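Local structure of putative Xylose isomerase (Rhodospirillum rubrum, 3QXB) at residues 54-59 and 114-119; 60-65 and 109-114; 44-49 and 297-302. The protein probably acts as a metal-dependent isomerase of the xylose isomerase-like TIM-barrel family, and binds iron and manganese. All blocks are in the same frame, centred on the assembly; numbering follows the deposited sequence.

Contact 1. Residues 54-59 and 114-119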
loop_
_atom_site.group_PDB
_atom_site.type_symbol
_atom_site.label_atom_id
_atom_site.label_comp_id
_atom_site.label_asym_id
_atom_site.label_seq_id
_atom_site.Cartn_x
_atom_site.Cartn_y
_atom_site.Cartn_z
ATOM N N TYR A 54 -16.141 2.610 3.061
ATOM C CA TYR A 54 -15.313 1.647 3.756
ATOM C C TYR A 54 -14.182 1.275 2.821
ATOM O O TYR A 54 -14.410 1.160 1.631
ATOM C CB TYR A 54 -16.170 0.445 4.092
ATOM C CG TYR A 54 -15.483 -0.707 4.814
ATOM C CD1 TYR A 54 -15.381 -0.735 6.209
ATOM C CD2 TYR A 54 -15.004 -1.787 4.111
ATOM C CE1 TYR A 54 -14.768 -1.812 6.875
ATOM C CE2 TYR A 54 -14.442 -2.862 4.770
ATOM C CZ TYR A 54 -14.314 -2.867 6.146
ATOM O OH TYR A 54 -13.693 -3.983 6.759
ATOM N N THR A 55 -12.962 1.123 3.335
ATOM C CA THR A 55 -11.799 0.818 2.483
ATOM C C THR A 55 -11.410 -0.687 2.558
ATOM O O THR A 55 -11.430 -1.293 3.635
ATOM C CB THR A 55 -10.566 1.696 2.861
ATOM O OG1 THR A 55 -9.435 1.362 2.036
ATOM C CG2 THR A 55 -10.155 1.532 4.348
ATOM N N TYR A 56 -11.050 -1.277 1.425
ATOM C CA TYR A 56 -10.495 -2.652 1.413
ATOM C C TYR A 56 -9.251 -2.773 2.334
ATOM O O TYR A 56 -8.906 -3.859 2.750
ATOM C CB TYR A 56 -10.046 -3.052 0.038
ATOM C CG TYR A 56 -11.091 -3.112 -1.096
ATOM C CD1 TYR A 56 -12.424 -2.748 -0.916
ATOM C CD2 TYR A 56 -10.692 -3.466 -2.358
ATOM C CE1 TYR A 56 -13.311 -2.787 -1.984
ATOM C CE2 TYR A 56 -11.574 -3.475 -3.437
ATOM C CZ TYR A 56 -12.860 -3.145 -3.262
ATOM O OH TYR A 56 -13.742 -3.226 -4.353
ATOM N N ASP A 57 -8.581 -1.653 2.616
ATOM C CA ASP A 57 -7.424 -1.587 3.510
ATOM C C ASP A 57 -7.733 -1.938 4.985
ATOM O O ASP A 57 -6.820 -2.029 5.782
ATOM C CB ASP A 57 -6.723 -0.209 3.416
ATOM C CG ASP A 57 -5.822 -0.063 2.174
ATOM O OD1 ASP A 57 -5.609 -1.032 1.392
ATOM O OD2 ASP A 57 -5.308 1.054 1.941
ATOM N N LEU A 58 -8.996 -2.116 5.361
ATOM C CA LEU A 58 -9.335 -2.552 6.722
ATOM C C LEU A 58 -9.555 -4.057 6.755
ATOM O O LEU A 58 -9.158 -4.693 7.713
ATOM C CB LEU A 58 -10.586 -1.851 7.250
ATOM C CG LEU A 58 -10.429 -0.412 7.734
ATOM C CD1 LEU A 58 -11.827 0.240 7.967
ATOM C CD2 LEU A 58 -9.639 -0.396 9.002
ATOM N N THR A 59 -10.133 -4.624 5.679
ATOM C CA THR A 59 -10.332 -6.049 5.556
ATOM C C THR A 59 -10.070 -6.468 4.090
ATOM O O THR A 59 -10.840 -6.100 3.189
ATOM C CB THR A 59 -11.785 -6.506 6.049
ATOM O OG1 THR A 59 -12.779 -5.914 5.259
ATOM C CG2 THR A 59 -12.063 -6.191 7.539
ATOM N N GLN A 114 -10.689 -11.743 -9.934
ATOM C CA GLN A 114 -10.963 -12.471 -8.703
ATOM C C GLN A 114 -10.871 -11.512 -7.510
ATOM O O GLN A 114 -11.678 -11.558 -6.566
ATOM C CB GLN A 114 -9.981 -13.645 -8.584
ATOM C CG GLN A 114 -10.292 -14.565 -7.357
ATOM C CD GLN A 114 -9.460 -15.813 -7.254
ATOM O OE1 GLN A 114 -9.823 -16.740 -6.511
ATOM N NE2 GLN A 114 -8.342 -15.861 -7.965
ATOM N N HIS A 115 -9.942 -10.564 -7.577
ATOM C CA HIS A 115 -9.831 -9.550 -6.543
ATOM C C HIS A 115 -11.147 -8.841 -6.348
ATOM O O HIS A 115 -11.655 -8.809 -5.226
ATOM C CB HIS A 115 -8.723 -8.544 -6.870
ATOM C CG HIS A 115 -8.590 -7.438 -5.867
ATOM N ND1 HIS A 115 -8.080 -7.642 -4.599
ATOM C CD2 HIS A 115 -8.850 -6.116 -5.961
ATOM C CE1 HIS A 115 -8.086 -6.491 -3.942
ATOM N NE2 HIS A 115 -8.516 -5.546 -4.754
ATOM N N LEU A 116 -11.696 -8.277 -7.439
ATOM C CA LEU A 116 -12.960 -7.568 -7.395
ATOM C C LEU A 116 -14.182 -8.457 -7.095
ATOM O O LEU A 116 -15.103 -8.022 -6.381
ATOM C CB LEU A 116 -13.152 -6.785 -8.699
ATOM C CG LEU A 116 -14.334 -5.824 -8.851
ATOM C CD1 LEU A 116 -14.553 -4.949 -7.616
ATOM C CD2 LEU A 116 -14.140 -4.998 -10.103
ATOM N N LYS A 117 -14.207 -9.669 -7.659
ATOM C CA LYS A 117 -15.213 -10.666 -7.324
ATOM C C LYS A 117 -15.262 -10.892 -5.813
ATOM O O LYS A 117 -16.338 -10.883 -5.214
ATOM C CB LYS A 117 -14.949 -11.977 -8.047
ATOM C CG LYS A 117 -15.922 -13.131 -7.764
ATOM C CD LYS A 117 -15.564 -13.890 -6.487
ATOM C CE LYS A 117 -16.324 -15.191 -6.389
ATOM N NZ LYS A 117 -16.171 -15.809 -5.065
ATOM N N ARG A 118 -14.105 -11.044 -5.195
ATOM C CA ARG A 118 -14.046 -11.241 -3.749
ATOM C C ARG A 118 -14.468 -9.991 -2.988
ATOM O O ARG A 118 -15.160 -10.094 -1.961
ATOM C CB ARG A 118 -12.650 -11.720 -3.348
ATOM C CG ARG A 118 -12.369 -13.139 -3.844
ATOM C CD ARG A 118 -11.025 -13.717 -3.369
ATOM N NE ARG A 118 -11.066 -13.953 -1.928
ATOM C CZ ARG A 118 -11.585 -15.028 -1.338
ATOM N NH1 ARG A 118 -12.090 -16.033 -2.056
ATOM N NH2 ARG A 118 -11.559 -15.126 -0.015
ATOM N N ALA A 119 -14.063 -8.819 -3.479
ATOM C CA ALA A 119 -14.545 -7.553 -2.899
ATOM C C ALA A 119 -16.063 -7.414 -2.993
ATOM O O ALA A 119 -16.712 -6.929 -2.061
ATOM C CB ALA A 119 -13.863 -6.339 -3.577
#
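Every touch between these segments is made by one side chain, Tyr56, and its phenol oxygen sits hard against a methyl group: Tyr56 OH lies 3.2 Å from Ala119 CB. The setting is a TIM barrel of the xylose isomerase-like family. Tyr56 comes just after the second strand, 51-55, and Ala119 belongs to helix 106-125, which precedes the fourth strand. The backbones keep their distance, with the CA atoms of Tyr56 and Ala119 7.7 Å apart, and the ring bridges the gap. Tyr56 CB points at the helix, and CG, anti to the carbonyl carbon (chi1 -62°), carries the ring onward to it. Ala119 CB meets the outer end of the ring obliquely, 3.4 Å from Tyr56 CZ. Beside it, Leu116 CD1 reaches the hydroxyl, 3.8 Å from Tyr56 OH. One turn back from Ala119, His115 NE2 comes up to the ring's edge, 3.8 Å from Tyr56 CD2, the two ring planes being 65° apart. All four residues are buried, so the polar atoms need partners, and they find them outside the segments: Tyr56 OH pairs with Thr131 OG1, and His115 NE2 with Ser95 OG. These bonds probably help fix where the phenol and imidazole lie. The backbone oxygen of Tyr56 is bonded by Tyr98 OH of the second subunit. Where the strand gives way to the loop there is an ST turn, in which Asp57 N donates to Thr55 OG1 over 3.2 Å.

Contact 2. Residues 60-65 and 109-114. With EDO (1,2-ethanediol), chain O.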
loop_
_atom_site.group_PDB
_atom_site.type_symbol
_atom_site.label_atom_id
_atom_site.label_comp_id
_atom_site.label_asym_id
_atom_site.label_seq_id
_atom_site.Cartn_x
_atom_site.Cartn_y
_atom_site.Cartn_z
ATOM N N ASP A 60 -8.990 -7.246 3.887
ATOM C CA ASP A 60 -8.502 -7.605 2.566
ATOM C C ASP A 60 -9.505 -8.578 1.912
ATOM O O ASP A 60 -9.826 -9.616 2.477
ATOM C CB ASP A 60 -7.126 -8.296 2.690
ATOM C CG ASP A 60 -6.395 -8.440 1.365
ATOM O OD1 ASP A 60 -7.032 -8.314 0.276
ATOM O OD2 ASP A 60 -5.166 -8.753 1.415
ATOM N N PRO A 61 -10.009 -8.239 0.713
ATOM C CA PRO A 61 -10.875 -9.138 -0.069
ATOM C C PRO A 61 -10.271 -10.539 -0.236
ATOM O O PRO A 61 -10.979 -11.528 -0.245
ATOM C CB PRO A 61 -10.980 -8.410 -1.428
ATOM C CG PRO A 61 -10.908 -6.953 -1.088
ATOM C CD PRO A 61 -9.862 -6.928 0.065
ATOM N N TRP A 62 -8.966 -10.618 -0.362
ATOM C CA TRP A 62 -8.245 -11.909 -0.456
ATOM C C TRP A 62 -8.299 -12.802 0.801
ATOM O O TRP A 62 -8.074 -14.009 0.724
ATOM C CB TRP A 62 -6.799 -11.680 -0.858
ATOM C CG TRP A 62 -6.620 -11.253 -2.261
ATOM C CD1 TRP A 62 -6.177 -10.058 -2.685
ATOM C CD2 TRP A 62 -6.832 -12.041 -3.424
ATOM N NE1 TRP A 62 -6.127 -10.023 -4.052
ATOM C CE2 TRP A 62 -6.558 -11.222 -4.534
ATOM C CE3 TRP A 62 -7.311 -13.338 -3.642
ATOM C CZ2 TRP A 62 -6.672 -11.677 -5.843
ATOM C CZ3 TRP A 62 -7.448 -13.779 -4.936
ATOM C CH2 TRP A 62 -7.111 -12.975 -6.009
ATOM N N TRP A 63 -8.562 -12.237 1.961
ATOM C CA TRP A 63 -8.630 -13.056 3.191
ATOM C C TRP A 63 -9.675 -14.173 3.062
ATOM O O TRP A 63 -10.660 -13.988 2.369
ATOM C CB TRP A 63 -8.973 -12.190 4.388
ATOM C CG TRP A 63 -7.892 -11.277 4.854
ATOM C CD1 TRP A 63 -6.563 -11.253 4.460
ATOM C CD2 TRP A 63 -8.034 -10.253 5.833
ATOM N NE1 TRP A 63 -5.902 -10.252 5.130
ATOM C CE2 TRP A 63 -6.775 -9.649 5.996
ATOM C CE3 TRP A 63 -9.105 -9.806 6.619
ATOM C CZ2 TRP A 63 -6.565 -8.607 6.910
ATOM C CZ3 TRP A 63 -8.889 -8.790 7.523
ATOM C CH2 TRP A 63 -7.651 -8.161 7.623
ATOM N N PRO A 64 -9.489 -15.311 3.742
ATOM C CA PRO A 64 -10.507 -16.353 3.694
ATOM C C PRO A 64 -11.858 -15.811 4.121
ATOM O O PRO A 64 -11.943 -14.962 5.031
ATOM C CB PRO A 64 -9.980 -17.442 4.644
ATOM C CG PRO A 64 -8.542 -17.214 4.715
ATOM C CD PRO A 64 -8.272 -15.766 4.441
ATOM N N ASP A 65 -12.874 -16.246 3.386
ATOM C CA ASP A 65 -14.211 -15.685 3.455
ATOM C C ASP A 65 -14.740 -15.592 4.880
ATOM O O ASP A 65 -15.312 -14.583 5.262
ATOM C CB ASP A 65 -15.208 -16.563 2.670
ATOM C CG ASP A 65 -14.932 -16.586 1.192
ATOM O OD1 ASP A 65 -13.796 -16.243 0.792
ATOM O OD2 ASP A 65 -15.827 -16.976 0.422
ATOM N N GLN A 109 -4.429 -10.590 -15.175
ATOM C CA GLN A 109 -5.756 -9.955 -15.356
ATOM C C GLN A 109 -6.813 -10.755 -14.613
ATOM O O GLN A 109 -7.678 -10.198 -14.000
ATOM C CB GLN A 109 -6.141 -9.815 -16.832
ATOM C CG GLN A 109 -5.301 -8.834 -17.625
ATOM C CD GLN A 109 -5.778 -8.746 -19.028
ATOM O OE1 GLN A 109 -5.421 -9.594 -19.853
ATOM N NE2 GLN A 109 -6.673 -7.766 -19.306
ATOM N N SER A 110 -6.761 -12.082 -14.697
ATOM C CA SER A 110 -7.733 -12.939 -14.001
ATOM C C SER A 110 -7.639 -12.858 -12.498
ATOM O O SER A 110 -8.659 -13.021 -11.814
ATOM C CB SER A 110 -7.635 -14.397 -14.445
ATOM O OG SER A 110 -7.887 -14.466 -15.820
ATOM N N LEU A 111 -6.457 -12.546 -11.979
ATOM C CA LEU A 111 -6.300 -12.247 -10.550
ATOM C C LEU A 111 -6.952 -10.907 -10.193
ATOM O O LEU A 111 -7.498 -10.745 -9.109
ATOM C CB LEU A 111 -4.855 -12.315 -10.110
ATOM C CG LEU A 111 -4.286 -13.738 -10.095
ATOM C CD1 LEU A 111 -2.697 -13.774 -10.113
ATOM C CD2 LEU A 111 -4.881 -14.581 -8.953
ATOM N N GLY A 112 -6.964 -9.960 -11.128
ATOM C CA GLY A 112 -7.725 -8.727 -10.932
ATOM C C GLY A 112 -9.222 -8.972 -10.872
ATOM O O GLY A 112 -9.909 -8.442 -10.005
ATOM N N TYR A 113 -9.722 -9.769 -11.810
ATOM C CA TYR A 113 -11.109 -10.252 -11.808
ATOM C C TYR A 113 -11.488 -10.821 -10.411
ATOM O O TYR A 113 -12.441 -10.418 -9.787
ATOM C CB TYR A 113 -11.310 -11.295 -12.908
ATOM C CG TYR A 113 -12.750 -11.712 -13.060
ATOM C CD1 TYR A 113 -13.307 -12.602 -12.174
ATOM C CD2 TYR A 113 -13.549 -11.227 -14.125
ATOM C CE1 TYR A 113 -14.619 -13.010 -12.276
ATOM C CE2 TYR A 113 -14.851 -11.600 -14.229
ATOM C CZ TYR A 113 -15.397 -12.498 -13.289
ATOM O OH TYR A 113 -16.694 -12.915 -13.366
ATOM N N GLN A 114 -10.689 -11.743 -9.934
ATOM C CA GLN A 114 -10.963 -12.471 -8.703
ATOM C C GLN A 114 -10.871 -11.512 -7.510
ATOM O O GLN A 114 -11.678 -11.558 -6.566
ATOM C CB GLN A 114 -9.981 -13.645 -8.584
ATOM C CG GLN A 114 -10.292 -14.565 -7.357
ATOM C CD GLN A 114 -9.460 -15.813 -7.254
ATOM O OE1 GLN A 114 -9.823 -16.740 -6.511
ATOM N NE2 GLN A 114 -8.342 -15.861 -7.965
HETATM C C1 EDO O . -18.289 -15.554 -9.729
HETATM O O1 EDO O . -19.102 -16.484 -10.467
HETATM C C2 EDO O . -18.041 -14.329 -10.594
HETATM O O2 EDO O . -17.309 -14.712 -11.739
#
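Trp62 and Gln114 come within 8.7 Å of each other, CA to CA, where the type I turn from Asp60 to Trp63 passes helix 106-125. An Asx turn stiffens the loop: Trp62 N donates to Asp60 OD1 over 3.1 Å, from above the carboxylate plane. From there the indole is sent across to the helix and meets it with the far edge of its six-membered ring. Trp62 CZ2 lies 3.5 Å from the backbone oxygen Leu111 O, near the plane of the indole. Next along the edge, Trp62 CH2 touches the Leu111 methyl CD2 at 4.0 Å. Gln114 lies crosswise against the same edge, its chain fully extended (chi1 -175°, chi2 174°). Its amide carbon CD is 3.7 Å from Trp62 CZ3, its nitrogen NE2 as near to Trp62 CH2, and the amide plane is turned 69° from the indole. Swapping Gln114 for an alanine would take away everything beyond CB and would probably bare the CZ3-CH2 edge of Trp62, besides costing the packing on Pro64 of the second subunit. His115 of the same chain also meets the indole. The second subunit sets its Trp63 edge-to-face with Trp62, so the contact is part of the dimer interface of this barrel. Elsewhere on the helix, Tyr113 OH is hydrogen-bonded to O2 of a 1,2-ethanediol, probably from the crystallisation liquor, at 2.5 Å. Across the contact, then, cohesion rests on van der Waals packing, probably with a mild electrostatic gain where the weakly positive aromatic C-H edge faces Leu111 O.

Contact 3. Residues 44-49 and 297-302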
loop_
_atom_site.group_PDB
_atom_site.type_symbol
_atom_site.label_atom_id
_atom_site.label_comp_id
_atom_site.label_asym_id
_atom_site.label_seq_id
_atom_site.Cartn_x
_atom_site.Cartn_y
_atom_site.Cartn_z
ATOM N N ARG A 44 -18.894 9.254 14.021
ATOM C CA ARG A 44 -20.139 9.917 14.443
ATOM C C ARG A 44 -19.920 11.096 15.373
ATOM O O ARG A 44 -20.592 12.117 15.241
ATOM C CB ARG A 44 -21.063 8.951 15.193
ATOM C CG ARG A 44 -22.431 9.575 15.542
ATOM C CD ARG A 44 -23.269 8.640 16.410
ATOM N NE ARG A 44 -22.603 8.448 17.684
ATOM C CZ ARG A 44 -22.692 7.366 18.457
ATOM N NH1 ARG A 44 -23.446 6.322 18.112
ATOM N NH2 ARG A 44 -22.012 7.335 19.597
ATOM N N ASP A 45 -19.059 10.908 16.361
ATOM C CA ASP A 45 -18.946 11.856 17.461
ATOM C C ASP A 45 -17.786 12.814 17.251
ATOM O O ASP A 45 -17.918 14.017 17.475
ATOM C CB ASP A 45 -18.790 11.121 18.804
ATOM C CG ASP A 45 -20.003 10.237 19.148
ATOM O OD1 ASP A 45 -21.163 10.609 18.811
ATOM O OD2 ASP A 45 -19.778 9.166 19.758
ATOM N N ASP A 46 -16.646 12.293 16.828
ATOM C CA ASP A 46 -15.484 13.134 16.614
ATOM C C ASP A 46 -15.476 13.871 15.278
ATOM O O ASP A 46 -15.157 15.056 15.261
ATOM C CB ASP A 46 -14.209 12.325 16.790
ATOM C CG ASP A 46 -14.065 11.785 18.185
ATOM O OD1 ASP A 46 -14.620 12.394 19.105
ATOM O OD2 ASP A 46 -13.386 10.756 18.371
ATOM N N LEU A 47 -15.814 13.188 14.172
ATOM C CA LEU A 47 -15.907 13.857 12.875
ATOM C C LEU A 47 -17.297 14.424 12.596
ATOM O O LEU A 47 -17.414 15.285 11.743
ATOM C CB LEU A 47 -15.542 12.929 11.731
ATOM C CG LEU A 47 -14.217 12.184 11.891
ATOM C CD1 LEU A 47 -13.997 11.364 10.631
ATOM C CD2 LEU A 47 -13.105 13.149 12.168
ATOM N N GLY A 48 -18.329 13.951 13.300
ATOM C CA GLY A 48 -19.701 14.488 13.106
ATOM C C GLY A 48 -20.217 14.229 11.690
ATOM O O GLY A 48 -20.845 15.064 11.107
ATOM N N LEU A 49 -19.935 13.046 11.134
ATOM C CA LEU A 49 -20.351 12.711 9.753
ATOM C C LEU A 49 -21.268 11.486 9.731
ATOM O O LEU A 49 -21.389 10.740 10.703
ATOM C CB LEU A 49 -19.109 12.448 8.881
ATOM C CG LEU A 49 -18.250 13.683 8.620
ATOM C CD1 LEU A 49 -16.942 13.295 7.948
ATOM C CD2 LEU A 49 -19.029 14.653 7.748
ATOM N N ASP A 297 -2.287 12.747 16.781
ATOM C CA ASP A 297 -2.072 13.858 15.831
ATOM C C ASP A 297 -2.945 13.730 14.571
ATOM O O ASP A 297 -3.460 14.724 14.077
ATOM C CB ASP A 297 -0.593 14.001 15.432
ATOM C CG ASP A 297 0.296 14.439 16.605
ATOM O OD1 ASP A 297 -0.167 15.143 17.549
ATOM O OD2 ASP A 297 1.472 14.066 16.582
ATOM N N VAL A 298 -3.117 12.494 14.089
ATOM C CA VAL A 298 -3.968 12.178 12.956
ATOM C C VAL A 298 -5.406 12.532 13.319
ATOM O O VAL A 298 -6.074 13.273 12.624
ATOM C CB VAL A 298 -3.830 10.654 12.583
ATOM C CG1 VAL A 298 -4.941 10.226 11.614
ATOM C CG2 VAL A 298 -2.414 10.342 12.006
ATOM N N LEU A 299 -5.858 12.044 14.464
ATOM C CA LEU A 299 -7.228 12.307 14.931
ATOM C C LEU A 299 -7.486 13.804 15.053
ATOM O O LEU A 299 -8.492 14.295 14.530
ATOM C CB LEU A 299 -7.512 11.613 16.271
ATOM C CG LEU A 299 -8.978 11.750 16.748
ATOM C CD1 LEU A 299 -9.920 11.283 15.665
ATOM C CD2 LEU A 299 -9.209 10.976 18.060
ATOM N N ALA A 300 -6.575 14.529 15.712
ATOM C CA ALA A 300 -6.756 15.980 15.860
ATOM C C ALA A 300 -6.858 16.674 14.519
ATOM O O ALA A 300 -7.649 17.576 14.342
ATOM C CB ALA A 300 -5.615 16.633 16.725
ATOM N N ASP A 301 -6.018 16.271 13.585
ATOM C CA ASP A 301 -5.991 16.911 12.268
ATOM C C ASP A 301 -7.228 16.622 11.447
ATOM O O ASP A 301 -7.775 17.544 10.787
ATOM C CB ASP A 301 -4.757 16.454 11.505
ATOM C CG ASP A 301 -4.588 17.194 10.224
ATOM O OD1 ASP A 301 -4.116 18.342 10.284
ATOM O OD2 ASP A 301 -4.959 16.650 9.176
HETATM N N MSE A 302 -7.688 15.363 11.488
HETATM C CA MSE A 302 -8.925 14.960 10.825
HETATM C C MSE A 302 -10.141 15.740 11.304
HETATM O O MSE A 302 -10.958 16.142 10.498
HETATM C CB MSE A 302 -9.222 13.477 11.027
HETATM C CG MSE A 302 -8.563 12.574 10.026
HETATM SE SE MSE A 302 -8.999 12.798 8.196
HETATM C CE MSE A 302 -10.916 12.595 8.258
#
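Leu47 and Met302 supply the apolar part of the contact, and both branches of the leucine take part. Leu47 CD2 rests on the helix backbone, 4.0 Å from Met302 C and 4.1 Å from Met302 CB. Leu47 CD1 meets the other end of the same residue, 4.1 Å from Met302 CE. That is possible because Met302, modelled as selenomethionine, is bent at both chi2 (-61°) and chi3 (-56°), which curls its terminal methyl back to the leucine. Val24 and Tyr289 also touch Met302, and Ile303 and Val306 of the same helix also touch Leu47. The helices involved are the first and last of the TIM barrel: helix 36-46 follows the first strand and helix 295-310 the eighth, so their packing closes the outer ring of helices where the chain's two ends meet. Between polar and apolar groups, Asp46 and Leu299 cross at about a right angle, Asp46 OD2 standing 4.2 Å from Leu299 CD2. That carboxylate is paired elsewhere, in a salt bridge to Arg38, whose side chain also touches Leu299. Within segment 44-49 there is a salt bridge as well: Arg44 grips Asp45 side-on, NE giving 2.8 Å to Asp45 OD1 and NH2 2.9 Å to Asp45 OD2. Past the helix end, Gly48 turns the chain with positive phi (63°), a conformation that favours glycine, and its carbonyl oxygen accepts from Lys310 NZ, farther along helix 295-310.

Contacts 1 and 2 are neighbours on helix 106-125, their centres 8 Å apart, and share Gln114. They join directly through a salt bridge, Arg118 NH2 to Asp65 OD1 at 2.6 Å, and both touch the second subunit. Contact 3 stands apart, with its centre 24 Å from that of contact 1 and 32 Å from that of contact 2. Contacts 1 and 3 are about equally far from the metal site: the side chain of Tyr56 is about 12 Å from the bound iron and that of Met302 about 13 Å. Tyr56 is about 10 Å from the metal ligands Glu178 and Glu286, and Met302 about 9 Å from Glu286, all side chain to side chain, whereas contact 2 lies away from the site.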